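PDB 1L1L: ribonucleoside triphosphate reductase from Lactobacillus leichmannii, which catalyses the adenosylcobalamin-dependent reduction of ribonucleoside triphosphates to deoxyribonucleoside triphosphates, the building blocks of DNA. Local coordinates for residues N61-L66 against K534-N539; Q127-S132 against Y455-S460; Q185-E190 against D253-R258; C305-K310 against M344-A349. One frame throughout, in Å; residues are numbered along the deposited sequence.

Contact 1 of 4, residues N61-L66 against K534-N539; sequences NLDPRL and KTLGCN
The flat guanidinium of Arg65 has Thr535 CG2 over one face, and the modelled separation there is too short to be trusted. Leu536 CD2 reaches the same group obliquely, 3.4 Å from Arg65 NE. At the edge, in plane, lies the carboxylate of Asp63. The grip is side-on: Arg65 NE bonds Asp63 OD1 at 3.1 Å, and Arg65 NH2 bonds Asp63 OD2 at 2.9 Å. A bend at chi3 (-64°) curls the arginine back to make this pair. Asp63 OD1 also accepts from Arg65 N, closing an Asx turn, and Asp63 OD2 accepts from the hydroxyl of Tyr532, one turn back on helix 512-536. These bonds hold the carboxylate and guanidinium as one unit.

Leu536 CD2 is the branch that touches this unit. It sits 3.6 Å from Asp63 OD1 and 3.8 Å from Pro64 CG, crossing the proline ring at about a right angle. No hydrogen bond joins the two segments.

Helix 512-536 ends here in a Schellman motif, with Gly537 at positive phi. The contact lies at the surface, between this helix end and the turn after helix 48-60. Helix 72-90 packs on Asp63 and Arg65 through Leu78, and helix 436-450 through Arg449 and Arg445.

Contact 2 of 4, residues Q127-S132 against Y455-S460; sequences QKYGDS and YDWEIS
The loop 129-132 passes the start of helix 458-467, and the two backbones come closest at Ser132 and Trp457, whose CA atoms are 4.7 Å apart. Ser132 OG accepts the first amide of that helix: Glu458 N lies 3.0 Å from Ser132 OG in a nearly straight bond (171°). With OG beside its own backbone N (chi1 -53°), the hydroxyl faces the start of the helix. It also donates to Tyr129 O at 2.8 Å, which fixes the direction of the hydroxyl proton. A water extends the link, donating to Tyr129 O and accepting from Ile459 N.

Glu458 runs out extended, with CG opposite its backbone N (chi1 -176°). Its carboxylate rests beside the loop backbone, with OE1 3.6 Å from Gly130 CA. Lys128 NZ stays 4.1 Å from Glu458 OE1, too far for a salt bridge, and bonds Gln142 instead.

The side chains of Tyr129 and Trp457 run side by side, pointing the same way; the rings meet obliquely, with Tyr129 CD2 3.8 Å from Trp457 CZ3. Both polar ends are held by helix 148-158, Tyr129 OH by Ser151 and Trp457 NE1 by Asp155. The contact thus ties the loop after the short strand 127-128 to the first turn of helix 458-467. Helix 148-158 backs the two rings.

Contact 3 of 4, residues Q185-E190 against D253-R258; sequences QLVVDE and DLSDIR
Val187 and Asp253 form a parallel beta bridge, and the tight part of the contact follows from it. Leu254 N donates to Val187 O at 2.8 Å. Two residues further on, a side chain takes over from the backbone: Asp189 N donates to Ser255 OG at 2.9 Å, almost straight (172°). That hydroxyl is itself anchored, since Ser255 OG donates to the syn lone pair of Asp253 OD1 at 2.6 Å. With CG opposite its backbone N (chi1 -164°), Asp253 brings OD1 back to Ser255. Asp253 OD1 accepts Ser255 N as well, completing an Asx turn, and it forms a salt bridge with Arg219. The other oxygen, Asp253 OD2, bonds Tyr217. Asp253 therefore positions the serine that holds the chain just past the neighbouring strand.

The apolar contacts are looser. Val188 CG2 lies 4.2 Å from Leu254 CB, and the two side chains cross obliquely. Helix 275-289 meets Leu254 through Leu277 and Ile278. Toward solvent, Asp189 touches Ser255 with CB, 3.4 Å from Ser255 OG. Its carboxylate makes a long, weak ion pair with Lys206, and Glu190 OE2 bonds Asn207 N.

The arrangement is the end of a pair of parallel strands, 183-187 and 249-253, in the three-stranded sheet of the insertion domain. In this monomeric enzyme the insertion probably takes the place of a second subunit's dimer interface.

Contact 4 of 4, residues C305-K310 against M344-A349; sequences CNLIGK and MHHRWA
His345 meets Lys310 both through its backbone and through its ring. Lys310 NZ donates to His345 O at 3.0 Å, in the carbonyl plane. The ammonium also sits 3.4 Å above one face of the imidazole, toward the rim. An extended lysine chain (chi1 176°) carries it there from the other helix. His345 ND1 is 3.0 Å from His346 ND1 in a hydrogen bond that either could donate.

His346 follows in a wider, pi-type turn. Leu307 CD2 lies over its face in a CH-pi contact, 4.0 Å from the ring centroid and 21° off the normal. Asn306 CB lies at the ring edge, 3.8 Å from His346 CD2. The far nitrogen, NE2, bonds Asp303, which also forms a salt bridge with Arg347 NE.

Arg347 contributes mainly its backbone. A water donates to both Asn306 OD1 and Arg347 O. Next, Trp348 CZ2 rests 3.9 Å from Lys310 CG, with the two side chains at about a right angle. Ala349 closes the run with its CB 3.4 Å from Asn306 O, where the backbones come nearest (Asn306 CA to Ala349 CA 5.1 Å).

Helix 298-313 thus packs against the last part of helix 340-347 and the loop that leads into strand 350-356. The second helix belongs to the beta-alpha-beta crossover between parallel strands 322-327 and 350-356, a repeating element of the ten-stranded alpha-beta barrel.

In the fold
Along the chain, contact 1 closes the widest loop, with contact 2 nested inside it and contacts 3 and 4 in series inside contact 2. Contacts 1 and 4 lie on opposite sides of the chain's centre, about 40 Å apart between centres. Contacts 2 and 4 are about 25 Å apart between centres, and helix 148-158 packs on both. Helix 275-289 likewise joins contacts 3 and 4, whose nearest atoms are about 12 Å apart. Contact 2 lies near the disulfide: its segment 455-460 touches Trp120, next to Cys119, through Tyr455 and Ser460. That cysteine is disulfide-bonded to Cys419, probably the pair oxidised during ribonucleotide reduction.

Contact 1 of 4, residues N61-L66 against K534-N539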
# COMPACT_ATOMS: atom_id res chain seq x y z
N ASN A 61 -20.38 0.88 12.12
CA ASN A 61 -21.31 -0.24 12.05
C ASN A 61 -20.64 -1.61 11.98
O ASN A 61 -21.30 -2.62 11.70
CB ASN A 61 -22.26 -0.06 10.87
CG ASN A 61 -23.27 1.04 11.10
OD1 ASN A 61 -23.92 1.08 12.15
ND2 ASN A 61 -23.43 1.93 10.14
N LEU A 62 -19.34 -1.63 12.22
CA LEU A 62 -18.59 -2.88 12.22
C LEU A 62 -18.44 -3.39 13.65
O LEU A 62 -18.20 -4.58 13.86
CB LEU A 62 -17.20 -2.67 11.61
CG LEU A 62 -17.11 -2.59 10.08
CD1 LEU A 62 -15.65 -2.36 9.67
CD2 LEU A 62 -17.64 -3.89 9.47
N ASP A 63 -18.59 -2.50 14.63
CA ASP A 63 -18.48 -2.89 16.03
C ASP A 63 -19.32 -4.16 16.20
O ASP A 63 -20.51 -4.17 15.91
CB ASP A 63 -18.97 -1.78 16.97
CG ASP A 63 -18.66 -2.08 18.43
OD1 ASP A 63 -19.10 -3.14 18.93
OD2 ASP A 63 -17.98 -1.26 19.08
N PRO A 64 -18.70 -5.24 16.68
CA PRO A 64 -19.38 -6.53 16.88
C PRO A 64 -20.55 -6.52 17.87
O PRO A 64 -21.47 -7.33 17.75
CB PRO A 64 -18.24 -7.44 17.33
CG PRO A 64 -17.38 -6.51 18.11
CD PRO A 64 -17.33 -5.28 17.24
N ARG A 65 -20.50 -5.63 18.86
CA ARG A 65 -21.57 -5.54 19.86
C ARG A 65 -22.90 -5.22 19.20
O ARG A 65 -23.95 -5.66 19.65
CB ARG A 65 -21.22 -4.48 20.90
CG ARG A 65 -20.13 -4.90 21.86
CD ARG A 65 -19.73 -3.76 22.76
NE ARG A 65 -19.15 -2.64 22.02
CZ ARG A 65 -18.76 -1.50 22.57
NH1 ARG A 65 -18.89 -1.32 23.88
NH2 ARG A 65 -18.23 -0.54 21.83
N LEU A 66 -22.84 -4.45 18.11
CA LEU A 66 -24.05 -4.06 17.38
C LEU A 66 -24.72 -5.28 16.74
O LEU A 66 -25.78 -5.17 16.13
CB LEU A 66 -23.70 -3.05 16.28
CG LEU A 66 -23.23 -1.66 16.70
CD1 LEU A 66 -22.74 -0.90 15.46
CD2 LEU A 66 -24.38 -0.91 17.38
N LYS A 534 -11.00 -4.89 26.13
CA LYS A 534 -11.77 -5.37 27.27
C LYS A 534 -13.26 -5.31 26.92
O LYS A 534 -13.96 -6.32 26.96
CB LYS A 534 -11.48 -4.50 28.50
CG LYS A 534 -12.39 -4.77 29.70
CD LYS A 534 -12.38 -6.25 30.06
CE LYS A 534 -13.30 -6.57 31.23
NZ LYS A 534 -13.32 -8.04 31.48
N THR A 535 -13.73 -4.11 26.57
CA THR A 535 -15.12 -3.89 26.22
C THR A 535 -15.65 -4.89 25.19
O THR A 535 -16.75 -5.43 25.33
CB THR A 535 -15.33 -2.48 25.65
OG1 THR A 535 -15.06 -1.51 26.67
CG2 THR A 535 -16.73 -2.31 25.16
N LEU A 536 -14.87 -5.12 24.14
CA LEU A 536 -15.26 -6.04 23.08
C LEU A 536 -15.01 -7.49 23.45
O LEU A 536 -15.65 -8.40 22.92
CB LEU A 536 -14.51 -5.70 21.79
CG LEU A 536 -14.83 -4.34 21.18
CD1 LEU A 536 -14.07 -4.19 19.87
CD2 LEU A 536 -16.32 -4.22 20.95
N GLY A 537 -14.06 -7.70 24.35
CA GLY A 537 -13.74 -9.05 24.77
C GLY A 537 -12.85 -9.81 23.80
O GLY A 537 -12.87 -11.04 23.78
N CYS A 538 -12.07 -9.09 23.00
CA CYS A 538 -11.17 -9.73 22.03
C CYS A 538 -9.73 -9.59 22.50
O CYS A 538 -9.47 -9.01 23.55
CB CYS A 538 -11.29 -9.06 20.66
SG CYS A 538 -10.61 -7.38 20.64
N ASN A 539 -8.79 -10.11 21.71
CA ASN A 539 -7.38 -10.01 22.05
C ASN A 539 -6.88 -8.59 21.83
O ASN A 539 -7.41 -7.86 21.00
CB ASN A 539 -6.57 -10.96 21.17
CG ASN A 539 -6.87 -12.41 21.47
OD1 ASN A 539 -6.64 -12.87 22.58
ND2 ASN A 539 -7.39 -13.13 20.48

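Contact 2 of 4, residues Q127-S132 against Y455-S460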
# COMPACT_ATOMS: atom_id res chain seq x y z
N GLN A 127 0.70 -24.81 0.51
CA GLN A 127 -0.16 -24.67 1.68
C GLN A 127 -1.56 -25.15 1.35
O GLN A 127 -1.93 -25.30 0.18
CB GLN A 127 -0.27 -23.19 2.10
CG GLN A 127 1.01 -22.55 2.58
CD GLN A 127 0.82 -21.08 2.90
OE1 GLN A 127 -0.06 -20.71 3.68
NE2 GLN A 127 1.65 -20.23 2.31
N LYS A 128 -2.36 -25.38 2.39
CA LYS A 128 -3.74 -25.81 2.21
C LYS A 128 -4.59 -24.55 2.02
O LYS A 128 -4.29 -23.50 2.60
CB LYS A 128 -4.23 -26.56 3.45
CG LYS A 128 -4.29 -25.70 4.69
CD LYS A 128 -4.80 -26.47 5.90
CE LYS A 128 -4.91 -25.55 7.12
NZ LYS A 128 -5.40 -26.27 8.34
N TYR A 129 -5.64 -24.65 1.22
CA TYR A 129 -6.52 -23.51 0.98
C TYR A 129 -7.40 -23.30 2.21
O TYR A 129 -7.85 -22.18 2.48
CB TYR A 129 -7.42 -23.76 -0.23
CG TYR A 129 -6.76 -23.46 -1.56
CD1 TYR A 129 -5.76 -24.28 -2.07
CD2 TYR A 129 -7.13 -22.33 -2.29
CE1 TYR A 129 -5.14 -23.98 -3.29
CE2 TYR A 129 -6.53 -22.03 -3.50
CZ TYR A 129 -5.53 -22.85 -4.00
OH TYR A 129 -4.93 -22.51 -5.17
N GLY A 130 -7.64 -24.38 2.95
CA GLY A 130 -8.47 -24.30 4.13
C GLY A 130 -9.89 -23.94 3.72
O GLY A 130 -10.19 -23.89 2.52
N ASP A 131 -10.75 -23.69 4.69
CA ASP A 131 -12.13 -23.33 4.39
C ASP A 131 -12.20 -21.85 4.04
O ASP A 131 -12.45 -21.00 4.89
CB ASP A 131 -13.04 -23.62 5.59
CG ASP A 131 -14.51 -23.39 5.29
OD1 ASP A 131 -14.98 -23.85 4.22
OD2 ASP A 131 -15.21 -22.77 6.12
N SER A 132 -11.98 -21.56 2.76
CA SER A 132 -12.00 -20.19 2.27
C SER A 132 -13.00 -20.07 1.14
O SER A 132 -13.51 -21.07 0.64
CB SER A 132 -10.60 -19.81 1.77
OG SER A 132 -9.61 -20.06 2.75
N TYR A 455 -13.55 -11.59 6.18
CA TYR A 455 -12.32 -11.97 5.48
C TYR A 455 -12.53 -13.30 4.76
O TYR A 455 -13.05 -14.25 5.35
CB TYR A 455 -11.14 -12.09 6.45
CG TYR A 455 -10.65 -10.77 6.99
CD1 TYR A 455 -11.11 -10.28 8.21
CD2 TYR A 455 -9.75 -9.98 6.27
CE1 TYR A 455 -10.69 -9.05 8.71
CE2 TYR A 455 -9.32 -8.73 6.76
CZ TYR A 455 -9.80 -8.28 7.99
OH TYR A 455 -9.41 -7.05 8.50
N ASP A 456 -12.13 -13.37 3.49
CA ASP A 456 -12.32 -14.58 2.69
C ASP A 456 -11.41 -15.78 2.96
O ASP A 456 -11.81 -16.92 2.76
CB ASP A 456 -12.22 -14.25 1.19
CG ASP A 456 -13.25 -13.23 0.74
OD1 ASP A 456 -14.39 -13.22 1.27
OD2 ASP A 456 -12.94 -12.43 -0.16
N TRP A 457 -10.18 -15.54 3.40
CA TRP A 457 -9.25 -16.64 3.64
C TRP A 457 -9.18 -17.10 5.08
O TRP A 457 -9.07 -16.29 6.00
CB TRP A 457 -7.85 -16.28 3.15
CG TRP A 457 -7.82 -16.03 1.70
CD1 TRP A 457 -8.18 -14.88 1.06
CD2 TRP A 457 -7.47 -16.97 0.68
NE1 TRP A 457 -8.07 -15.05 -0.30
CE2 TRP A 457 -7.63 -16.32 -0.56
CE3 TRP A 457 -7.03 -18.30 0.69
CZ2 TRP A 457 -7.37 -16.95 -1.78
CZ3 TRP A 457 -6.77 -18.93 -0.53
CH2 TRP A 457 -6.94 -18.25 -1.74
N GLU A 458 -9.21 -18.41 5.26
CA GLU A 458 -9.15 -18.98 6.59
C GLU A 458 -7.92 -18.53 7.35
O GLU A 458 -8.01 -18.11 8.50
CB GLU A 458 -9.15 -20.51 6.53
CG GLU A 458 -9.18 -21.14 7.91
CD GLU A 458 -9.05 -22.64 7.88
OE1 GLU A 458 -7.96 -23.14 7.54
OE2 GLU A 458 -10.05 -23.33 8.19
N ILE A 459 -6.76 -18.62 6.70
CA ILE A 459 -5.52 -18.23 7.35
C ILE A 459 -5.52 -16.78 7.84
O ILE A 459 -4.92 -16.47 8.86
CB ILE A 459 -4.32 -18.47 6.41
CG1 ILE A 459 -3.02 -18.24 7.18
CG2 ILE A 459 -4.42 -17.56 5.19
CD1 ILE A 459 -1.77 -18.58 6.40
N SER A 460 -6.20 -15.90 7.10
CA SER A 460 -6.27 -14.49 7.49
C SER A 460 -7.17 -14.35 8.73
O SER A 460 -6.83 -13.63 9.67
CB SER A 460 -6.83 -13.65 6.34
OG SER A 460 -6.01 -13.75 5.18
O HOH W 1 -6.28 -20.17 4.14

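Contact 3 of 4, residues Q185-E190 against D253-R258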
# COMPACT_ATOMS: atom_id res chain seq x y z
N GLN A 185 -3.78 -24.87 -23.98
CA GLN A 185 -4.47 -24.20 -25.06
C GLN A 185 -5.49 -23.27 -24.41
O GLN A 185 -6.24 -23.68 -23.53
CB GLN A 185 -5.21 -25.20 -25.96
CG GLN A 185 -4.34 -26.28 -26.57
CD GLN A 185 -5.12 -27.16 -27.52
OE1 GLN A 185 -5.47 -26.74 -28.62
NE2 GLN A 185 -5.42 -28.38 -27.09
N LEU A 186 -5.49 -22.02 -24.84
CA LEU A 186 -6.42 -21.03 -24.30
C LEU A 186 -7.44 -20.75 -25.40
O LEU A 186 -7.09 -20.26 -26.48
CB LEU A 186 -5.67 -19.75 -23.91
CG LEU A 186 -4.53 -19.95 -22.90
CD1 LEU A 186 -3.90 -18.61 -22.56
CD2 LEU A 186 -5.07 -20.62 -21.65
N VAL A 187 -8.70 -21.06 -25.11
CA VAL A 187 -9.77 -20.87 -26.06
C VAL A 187 -10.60 -19.61 -25.83
O VAL A 187 -10.99 -19.31 -24.70
CB VAL A 187 -10.75 -22.06 -26.05
CG1 VAL A 187 -11.73 -21.94 -27.20
CG2 VAL A 187 -10.00 -23.36 -26.11
N VAL A 188 -10.84 -18.89 -26.91
CA VAL A 188 -11.66 -17.68 -26.89
C VAL A 188 -12.46 -17.72 -28.18
O VAL A 188 -11.99 -17.30 -29.24
CB VAL A 188 -10.81 -16.40 -26.85
CG1 VAL A 188 -11.69 -15.19 -27.15
CG2 VAL A 188 -10.19 -16.23 -25.46
N ASP A 189 -13.68 -18.25 -28.08
CA ASP A 189 -14.59 -18.39 -29.20
C ASP A 189 -14.59 -17.22 -30.18
O ASP A 189 -14.46 -16.07 -29.78
CB ASP A 189 -16.01 -18.63 -28.68
CG ASP A 189 -17.03 -18.77 -29.80
OD1 ASP A 189 -16.67 -19.30 -30.87
OD2 ASP A 189 -18.18 -18.35 -29.59
N GLU A 190 -14.76 -17.55 -31.46
CA GLU A 190 -14.79 -16.55 -32.53
C GLU A 190 -15.88 -15.50 -32.24
O GLU A 190 -15.80 -14.36 -32.71
CB GLU A 190 -15.10 -17.21 -33.88
CG GLU A 190 -14.03 -18.16 -34.45
CD GLU A 190 -13.80 -19.42 -33.62
OE1 GLU A 190 -14.69 -19.82 -32.83
OE2 GLU A 190 -12.72 -20.03 -33.78
N ASP A 253 -11.00 -22.45 -21.21
CA ASP A 253 -11.91 -21.69 -22.06
C ASP A 253 -12.26 -20.34 -21.41
O ASP A 253 -12.92 -20.31 -20.36
CB ASP A 253 -13.19 -22.50 -22.27
CG ASP A 253 -14.02 -22.00 -23.43
OD1 ASP A 253 -14.14 -20.76 -23.59
OD2 ASP A 253 -14.57 -22.83 -24.19
N LEU A 254 -11.83 -19.24 -22.03
CA LEU A 254 -12.10 -17.90 -21.51
C LEU A 254 -13.06 -17.15 -22.44
O LEU A 254 -12.95 -15.93 -22.62
CB LEU A 254 -10.79 -17.09 -21.41
CG LEU A 254 -9.48 -17.80 -21.07
CD1 LEU A 254 -8.41 -16.75 -20.78
CD2 LEU A 254 -9.65 -18.72 -19.88
N SER A 255 -13.99 -17.88 -23.04
CA SER A 255 -14.94 -17.27 -23.97
C SER A 255 -15.95 -16.38 -23.24
O SER A 255 -16.54 -15.48 -23.84
CB SER A 255 -15.69 -18.35 -24.76
OG SER A 255 -14.80 -19.12 -25.56
N ASP A 256 -16.15 -16.64 -21.94
CA ASP A 256 -17.10 -15.87 -21.14
C ASP A 256 -16.52 -14.65 -20.47
O ASP A 256 -17.26 -13.81 -19.95
CB ASP A 256 -17.74 -16.77 -20.08
CG ASP A 256 -18.68 -17.79 -20.67
OD1 ASP A 256 -19.36 -17.44 -21.66
OD2 ASP A 256 -18.75 -18.93 -20.15
N ILE A 257 -15.20 -14.53 -20.45
CA ILE A 257 -14.58 -13.38 -19.81
C ILE A 257 -15.04 -12.10 -20.50
O ILE A 257 -14.98 -11.98 -21.72
CB ILE A 257 -13.04 -13.47 -19.86
CG1 ILE A 257 -12.58 -14.80 -19.26
CG2 ILE A 257 -12.43 -12.31 -19.10
CD1 ILE A 257 -13.13 -15.06 -17.88
N ARG A 258 -15.49 -11.13 -19.70
CA ARG A 258 -15.97 -9.86 -20.23
C ARG A 258 -14.86 -9.08 -20.93
O ARG A 258 -13.71 -9.09 -20.51
CB ARG A 258 -16.55 -9.00 -19.10
CG ARG A 258 -15.50 -8.38 -18.19
CD ARG A 258 -16.12 -7.80 -16.93
NE ARG A 258 -16.86 -8.82 -16.19
CZ ARG A 258 -17.32 -8.66 -14.96
NH1 ARG A 258 -17.12 -7.52 -14.31
NH2 ARG A 258 -17.99 -9.64 -14.37

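Contact 4 of 4, residues C305-K310 against M344-A349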
# COMPACT_ATOMS: atom_id res chain seq x y z
N CYS A 305 4.95 -14.83 -9.60
CA CYS A 305 4.26 -13.77 -8.86
C CYS A 305 4.26 -12.47 -9.65
O CYS A 305 3.26 -11.75 -9.68
CB CYS A 305 4.92 -13.54 -7.50
SG CYS A 305 4.65 -14.86 -6.35
N ASN A 306 5.39 -12.18 -10.30
CA ASN A 306 5.51 -10.98 -11.10
C ASN A 306 4.58 -11.02 -12.31
O ASN A 306 3.98 -10.00 -12.66
CB ASN A 306 6.94 -10.79 -11.60
CG ASN A 306 7.93 -10.48 -10.49
OD1 ASN A 306 9.12 -10.26 -10.76
ND2 ASN A 306 7.46 -10.46 -9.23
N LEU A 307 4.49 -12.18 -12.96
CA LEU A 307 3.65 -12.35 -14.14
C LEU A 307 2.18 -12.12 -13.75
O LEU A 307 1.41 -11.55 -14.52
CB LEU A 307 3.81 -13.75 -14.72
CG LEU A 307 5.14 -14.02 -15.44
CD1 LEU A 307 5.28 -15.51 -15.78
CD2 LEU A 307 5.21 -13.17 -16.69
N ILE A 308 1.84 -12.59 -12.56
CA ILE A 308 0.48 -12.43 -12.04
C ILE A 308 0.22 -10.93 -11.81
O ILE A 308 -0.78 -10.38 -12.31
CB ILE A 308 0.32 -13.21 -10.71
CG1 ILE A 308 0.43 -14.72 -11.00
CG2 ILE A 308 -1.03 -12.88 -10.04
CD1 ILE A 308 0.36 -15.61 -9.76
N GLY A 309 1.12 -10.28 -11.09
CA GLY A 309 0.97 -8.86 -10.82
C GLY A 309 0.85 -8.09 -12.11
O GLY A 309 0.06 -7.16 -12.23
N LYS A 310 1.64 -8.48 -13.10
CA LYS A 310 1.60 -7.82 -14.39
C LYS A 310 0.21 -7.95 -15.05
O LYS A 310 -0.28 -7.02 -15.67
CB LYS A 310 2.64 -8.43 -15.34
CG LYS A 310 2.60 -7.85 -16.74
CD LYS A 310 3.43 -8.68 -17.70
CE LYS A 310 3.49 -8.00 -19.06
NZ LYS A 310 4.18 -8.87 -20.04
N MET A 344 12.00 -5.38 -18.19
CA MET A 344 11.01 -4.67 -18.98
C MET A 344 9.76 -5.50 -19.24
O MET A 344 8.67 -4.95 -19.38
CB MET A 344 11.62 -4.21 -20.32
CG MET A 344 12.52 -2.97 -20.23
SD MET A 344 13.08 -2.35 -21.86
CE MET A 344 14.86 -2.81 -21.84
N HIS A 345 9.91 -6.83 -19.27
CA HIS A 345 8.76 -7.69 -19.52
C HIS A 345 7.86 -7.97 -18.31
O HIS A 345 6.65 -8.10 -18.47
CB HIS A 345 9.20 -9.02 -20.13
CG HIS A 345 8.06 -9.90 -20.56
ND1 HIS A 345 7.51 -10.84 -19.73
CD2 HIS A 345 7.38 -9.96 -21.72
CE1 HIS A 345 6.52 -11.46 -20.37
NE2 HIS A 345 6.42 -10.94 -21.58
N HIS A 346 8.43 -8.08 -17.12
CA HIS A 346 7.59 -8.36 -15.95
C HIS A 346 8.22 -8.21 -14.57
O HIS A 346 7.50 -8.00 -13.59
CB HIS A 346 7.00 -9.77 -16.05
CG HIS A 346 8.02 -10.86 -15.98
ND1 HIS A 346 8.76 -11.26 -17.08
CD2 HIS A 346 8.43 -11.64 -14.95
CE1 HIS A 346 9.57 -12.24 -16.73
NE2 HIS A 346 9.40 -12.49 -15.44
N ARG A 347 9.54 -8.33 -14.48
CA ARG A 347 10.18 -8.23 -13.17
C ARG A 347 10.06 -6.86 -12.52
O ARG A 347 10.43 -6.67 -11.36
CB ARG A 347 11.64 -8.68 -13.27
CG ARG A 347 11.73 -10.16 -13.59
CD ARG A 347 13.16 -10.67 -13.61
NE ARG A 347 13.19 -12.09 -13.92
CZ ARG A 347 14.30 -12.76 -14.24
NH1 ARG A 347 15.46 -12.13 -14.27
NH2 ARG A 347 14.24 -14.06 -14.52
N TRP A 348 9.53 -5.91 -13.27
CA TRP A 348 9.31 -4.58 -12.73
C TRP A 348 8.16 -4.64 -11.73
O TRP A 348 8.01 -3.77 -10.88
CB TRP A 348 8.94 -3.61 -13.84
CG TRP A 348 7.77 -4.08 -14.67
CD1 TRP A 348 7.82 -4.82 -15.82
CD2 TRP A 348 6.38 -3.88 -14.38
NE1 TRP A 348 6.55 -5.09 -16.27
CE2 TRP A 348 5.64 -4.52 -15.41
CE3 TRP A 348 5.68 -3.22 -13.36
CZ2 TRP A 348 4.24 -4.52 -15.44
CZ3 TRP A 348 4.29 -3.22 -13.39
CH2 TRP A 348 3.59 -3.87 -14.42
N ALA A 349 7.35 -5.70 -11.84
CA ALA A 349 6.15 -5.92 -11.01
C ALA A 349 6.34 -5.91 -9.49
O ALA A 349 5.39 -5.61 -8.74
CB ALA A 349 5.47 -7.21 -11.44
O HOH W 2 11.30 -9.20 -9.58